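PDB 3IGH: amidohydrolase 3 domain-containing protein from Pyrococcus horikoshii, which is of unknown function but probably hydrolyses carbon-nitrogen bonds other than peptide bonds, as a metal-dependent member of the amidohydrolase family. Local coordinates for residues Leu290-Glu293 and Arg294-Ile298. Numbering follows the deposited sequence.
Sequences LVME and REELI. With SO4 (sulfate ion), chain Q.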
loop_
_atom_site.group_PDB
_atom_site.type_symbol
_atom_site.label_atom_id
_atom_site.label_comp_id
_atom_site.label_asym_id
_atom_site.label_seq_id
_atom_site.Cartn_x
_atom_site.Cartn_y
_atom_site.Cartn_z
ATOM N N LEU A 290 0.909 35.425 -2.683
ATOM C CA LEU A 290 1.733 34.232 -2.559
ATOM C C LEU A 290 1.400 33.534 -1.250
ATOM O O LEU A 290 1.455 34.140 -0.173
ATOM C CB LEU A 290 3.221 34.599 -2.624
ATOM C CG LEU A 290 4.268 33.483 -2.656
ATOM C CD1 LEU A 290 4.240 32.709 -3.967
ATOM C CD2 LEU A 290 5.656 34.055 -2.398
ATOM N N VAL A 291 1.040 32.256 -1.359
ATOM C CA VAL A 291 0.573 31.445 -0.233
ATOM C C VAL A 291 1.752 30.874 0.574
ATOM O O VAL A 291 1.704 30.806 1.801
ATOM C CB VAL A 291 -0.356 30.282 -0.748
ATOM C CG1 VAL A 291 -0.668 29.275 0.350
ATOM C CG2 VAL A 291 -1.658 30.850 -1.291
ATOM N N MET A 292 2.800 30.467 -0.135
ATOM C CA MET A 292 3.967 29.836 0.471
ATOM C C MET A 292 5.186 30.317 -0.304
ATOM O O MET A 292 5.129 30.433 -1.524
ATOM C CB MET A 292 3.839 28.308 0.365
ATOM C CG MET A 292 4.804 27.503 1.238
ATOM S SD MET A 292 4.471 25.712 1.264
ATOM C CE MET A 292 3.305 25.613 2.610
ATOM N N GLU A 293 6.283 30.586 0.407
ATOM C CA GLU A 293 7.534 31.032 -0.216
ATOM C C GLU A 293 8.308 29.859 -0.799
ATOM O O GLU A 293 8.073 28.711 -0.414
ATOM C CB GLU A 293 8.415 31.742 0.812
ATOM C CG GLU A 293 7.798 33.006 1.408
ATOM C CD GLU A 293 8.005 34.251 0.559
ATOM O OE1 GLU A 293 7.467 35.302 0.954
ATOM O OE2 GLU A 293 8.712 34.203 -0.474
ATOM N N ARG A 294 9.239 30.155 -1.704
ATOM C CA ARG A 294 10.025 29.122 -2.393
ATOM C C ARG A 294 10.727 28.164 -1.445
ATOM O O ARG A 294 10.637 26.960 -1.641
ATOM C CB ARG A 294 11.053 29.733 -3.350
ATOM C CG ARG A 294 10.495 30.295 -4.641
ATOM C CD ARG A 294 11.548 31.180 -5.312
ATOM N NE ARG A 294 11.076 31.832 -6.535
ATOM C CZ ARG A 294 10.384 32.973 -6.571
ATOM N NH1 ARG A 294 10.020 33.490 -7.738
ATOM N NH2 ARG A 294 10.049 33.602 -5.449
ATOM N N GLU A 295 11.399 28.686 -0.410
ATOM C CA GLU A 295 12.155 27.832 0.523
ATOM C C GLU A 295 11.286 26.728 1.138
ATOM O O GLU A 295 11.692 25.556 1.160
ATOM C CB GLU A 295 12.850 28.650 1.629
ATOM C CG GLU A 295 13.685 27.791 2.596
ATOM C CD GLU A 295 14.724 28.575 3.401
ATOM O OE1 GLU A 295 15.366 27.955 4.276
ATOM O OE2 GLU A 295 14.905 29.792 3.164
ATOM N N GLU A 296 10.094 27.099 1.607
ATOM C CA GLU A 296 9.175 26.125 2.193
ATOM C C GLU A 296 8.613 25.158 1.147
ATOM O O GLU A 296 8.480 23.957 1.415
ATOM C CB GLU A 296 8.041 26.803 2.958
ATOM C CG GLU A 296 7.307 25.835 3.891
ATOM C CD GLU A 296 6.126 26.452 4.622
ATOM O OE1 GLU A 296 5.923 27.684 4.537
ATOM O OE2 GLU A 296 5.395 25.691 5.291
ATOM N N LEU A 297 8.304 25.671 -0.043
ATOM C CA LEU A 297 7.847 24.816 -1.137
ATOM C C LEU A 297 8.912 23.791 -1.542
ATOM O O LEU A 297 8.588 22.634 -1.788
ATOM C CB LEU A 297 7.429 25.648 -2.350
ATOM C CG LEU A 297 6.145 26.484 -2.236
ATOM C CD1 LEU A 297 6.191 27.599 -3.274
ATOM C CD2 LEU A 297 4.903 25.614 -2.477
ATOM N N ILE A 298 10.174 24.224 -1.584
ATOM C CA ILE A 298 11.303 23.347 -1.910
ATOM C C ILE A 298 11.497 22.287 -0.841
ATOM O O ILE A 298 11.713 21.121 -1.165
ATOM C CB ILE A 298 12.603 24.161 -2.125
ATOM C CG1 ILE A 298 12.481 24.968 -3.410
ATOM C CG2 ILE A 298 13.854 23.249 -2.244
ATOM C CD1 ILE A 298 13.225 26.262 -3.363
HETATM S S SO4 Q . 12.836 32.525 -0.314
HETATM O O1 SO4 Q . 11.884 31.554 0.209
HETATM O O2 SO4 Q . 12.782 33.712 0.530
HETATM O O3 SO4 Q . 14.190 31.975 -0.243
HETATM O O4 SO4 Q . 12.511 32.884 -1.693
HETATM O O HOH W 1 10.016 32.917 -2.505
HETATM O O HOH W 2 6.376 30.200 3.290
#
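Met292 lies across the side chain of Glu296 at about a right angle, its CE 3.4 Å from Glu296 OE2; Met292 CG lies against Glu296 OE1 and CB. The thioether bends at its last torsion (chi3 -88°), which brings CE alongside the carboxylate while SD meets Leu297 CD2 at 3.8 Å. A long, flexible methionine suits a place between a surface acid and a buried leucine, whose other methyl, CD1, sits 3.5 Å from Met292 O. That carbonyl is buried here without a polar partner. Leu297, apolar as its buried place requires, also touches Leu263 of strand 256-264 and Val323 and Val327 of helix 318-331, joining the start of helix 294-305 to the core of the TIM-barrel fold expected of this family.

Glu293 is the N-cap residue, and its carbonyl O accepts the first-turn bond from Leu297 N at 3.1 Å. Its side chain bends at chi2 (-84°), and a water links OE2 to Arg294 N, a sulfate and Arg294 NH2, lying in plane at the guanidinium edge. The long arginine also spans to Asp326, with which NE makes a salt bridge. SO4 O1, probably from the crystallisation liquor, accepts a nearly straight hydrogen bond from Glu295 N (3.0 Å, N-H...O 164°); the helix dipole would favour this anion and the acid of Glu293. A second water joins Glu293 N (2.9 Å) to Glu296 OE1 (2.8 Å).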